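PDB 3NT8: ancylostoma secreted protein 1 from Necator americanus, which is a secreted two-CAP-domain protein associated with the transition of infective hookworm larvae to parasitism. Local coordinates for residues F25-S30 and L72-A77. Sequence-based numbering, arbitrary orientation.
Sequences FGCSNS and LSWDCA
The disulfide C27–C76 ties the N-terminal loop of the first CAP domain to the first turn of helix 76-85, and the indole of W74 lies beside it. The two SG atoms are 2.1 Å apart, with a C–S–S–C torsion of -74°, a left-handed bridge. Both half-cystines hold SG beside their own backbone N and anti to the carbonyl carbon, and their CA atoms stand 5.3 Å apart. C27 SG also meets the edge of the indole, 3.4 Å from W74 NE1 and close to the ring plane, a sulfur-aromatic contact at the pyrrole end. The N-H at that edge has its hydrogen-bond partner in E79, one turn into the helix. F25 approaches a face of the same indole: its ring points an edge at the five-membered ring of W74 in a T-shaped pair, planes at 78° and centroids 5.3 Å apart. F25 CD1 makes the nearest approach, 3.9 Å from W74 CG, while W74 CB sits at the edge of the phenyl ring. With CG anti to its backbone N, chi1 -164°, the W74 indole is carried toward the loop, where the disulfide meets its edge and F25 its face. Strand 73-74 is an outer strand of the mixed four-stranded sheet in this alpha-beta-alpha sandwich, parallel to strand 159-167; W74 also touches L160 and C162 there, and R37 of helix 34-52. F25 and G26 both have positive phi, and this turn brings F25 O within 3.4 Å of C76 SG. Farther along the loop, N29 ND2 donates to E79 OE2 and Q83 OE1 of helix 76-85.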
loop_
_atom_site.group_PDB
_atom_site.type_symbol
_atom_site.label_atom_id
_atom_site.label_comp_id
_atom_site.label_asym_id
_atom_site.label_seq_id
_atom_site.Cartn_x
_atom_site.Cartn_y
_atom_site.Cartn_z
ATOM N N PHE A 25 15.651 -3.262 23.764
ATOM C CA PHE A 25 15.814 -4.091 22.541
ATOM C C PHE A 25 15.519 -5.570 22.735
ATOM O O PHE A 25 14.567 -6.093 22.156
ATOM C CB PHE A 25 17.135 -3.809 21.817
ATOM C CG PHE A 25 17.256 -2.369 21.359
ATOM C CD1 PHE A 25 16.446 -1.878 20.323
ATOM C CD2 PHE A 25 18.141 -1.496 21.980
ATOM C CE1 PHE A 25 16.535 -0.569 19.919
ATOM C CE2 PHE A 25 18.204 -0.158 21.587
ATOM C CZ PHE A 25 17.403 0.309 20.584
ATOM N N GLY A 26 16.303 -6.232 23.581
ATOM C CA GLY A 26 16.066 -7.634 23.908
ATOM C C GLY A 26 16.398 -8.546 22.752
ATOM O O GLY A 26 15.864 -9.649 22.672
ATOM N N CYS A 27 17.292 -8.112 21.858
ATOM C CA CYS A 27 17.690 -8.962 20.731
ATOM C C CYS A 27 18.894 -9.819 21.079
ATOM O O CYS A 27 19.819 -9.379 21.761
ATOM C CB CYS A 27 17.933 -8.168 19.438
ATOM S SG CYS A 27 16.600 -6.952 18.960
ATOM N N SER A 28 18.875 -11.047 20.594
ATOM C CA SER A 28 19.952 -11.979 20.880
ATOM C C SER A 28 21.132 -11.764 19.944
ATOM O O SER A 28 22.227 -12.166 20.239
ATOM C CB SER A 28 19.484 -13.444 20.843
ATOM O OG SER A 28 18.777 -13.829 19.645
ATOM N N ASN A 29 20.923 -11.070 18.836
ATOM C CA ASN A 29 21.980 -11.040 17.825
ATOM C C ASN A 29 23.208 -10.327 18.399
ATOM O O ASN A 29 23.082 -9.209 18.919
ATOM C CB ASN A 29 21.465 -10.442 16.499
ATOM C CG ASN A 29 22.557 -10.221 15.487
ATOM O OD1 ASN A 29 23.395 -11.076 15.250
ATOM N ND2 ASN A 29 22.549 -9.035 14.865
ATOM N N SER A 30 24.367 -11.008 18.378
ATOM C CA SER A 30 25.655 -10.388 18.751
ATOM C C SER A 30 26.389 -9.664 17.545
ATOM O O SER A 30 27.488 -9.161 17.710
ATOM C CB SER A 30 26.577 -11.440 19.420
ATOM O OG SER A 30 26.953 -12.444 18.481
ATOM N N LEU A 72 8.877 4.294 13.946
ATOM C CA LEU A 72 9.336 2.906 13.840
ATOM C C LEU A 72 9.675 2.316 15.186
ATOM O O LEU A 72 10.216 3.005 16.055
ATOM C CB LEU A 72 10.583 2.839 12.885
ATOM C CG LEU A 72 10.384 3.446 11.470
ATOM C CD1 LEU A 72 11.599 3.308 10.480
ATOM C CD2 LEU A 72 9.175 2.781 10.836
ATOM N N SER A 73 9.358 1.042 15.368
ATOM C CA SER A 73 9.868 0.247 16.484
ATOM C C SER A 73 10.837 -0.765 15.954
ATOM O O SER A 73 10.690 -1.266 14.819
ATOM C CB SER A 73 8.726 -0.505 17.133
ATOM O OG SER A 73 7.790 0.450 17.560
ATOM N N TRP A 74 11.850 -1.071 16.744
ATOM C CA TRP A 74 12.780 -2.164 16.365
ATOM C C TRP A 74 12.181 -3.583 16.339
ATOM O O TRP A 74 11.384 -3.946 17.196
ATOM C CB TRP A 74 14.009 -2.118 17.291
ATOM C CG TRP A 74 15.164 -2.899 16.793
ATOM C CD1 TRP A 74 15.481 -4.206 17.115
ATOM C CD2 TRP A 74 16.179 -2.443 15.903
ATOM N NE1 TRP A 74 16.615 -4.573 16.467
ATOM C CE2 TRP A 74 17.085 -3.507 15.737
ATOM C CE3 TRP A 74 16.418 -1.215 15.232
ATOM C CZ2 TRP A 74 18.204 -3.416 14.910
ATOM C CZ3 TRP A 74 17.532 -1.113 14.398
ATOM C CH2 TRP A 74 18.421 -2.210 14.261
ATOM N N ASP A 75 12.588 -4.423 15.388
ATOM C CA ASP A 75 12.068 -5.775 15.411
ATOM C C ASP A 75 13.198 -6.807 15.417
ATOM O O ASP A 75 14.004 -6.832 14.488
ATOM C CB ASP A 75 11.063 -5.972 14.266
ATOM C CG ASP A 75 10.397 -7.340 14.300
ATOM O OD1 ASP A 75 9.246 -7.431 14.741
ATOM O OD2 ASP A 75 11.027 -8.328 13.876
ATOM N N CYS A 76 13.280 -7.658 16.447
ATOM C CA CYS A 76 14.469 -8.523 16.580
ATOM C C CYS A 76 14.546 -9.583 15.488
ATOM O O CYS A 76 15.642 -9.919 15.021
ATOM C CB CYS A 76 14.618 -9.146 17.951
ATOM S SG CYS A 76 14.803 -7.923 19.285
ATOM N N ALA A 77 13.375 -10.079 15.098
ATOM C CA ALA A 77 13.202 -11.124 14.150
ATOM C C ALA A 77 13.575 -10.586 12.803
ATOM O O ALA A 77 14.218 -11.287 11.995
ATOM C CB ALA A 77 11.740 -11.591 14.160
#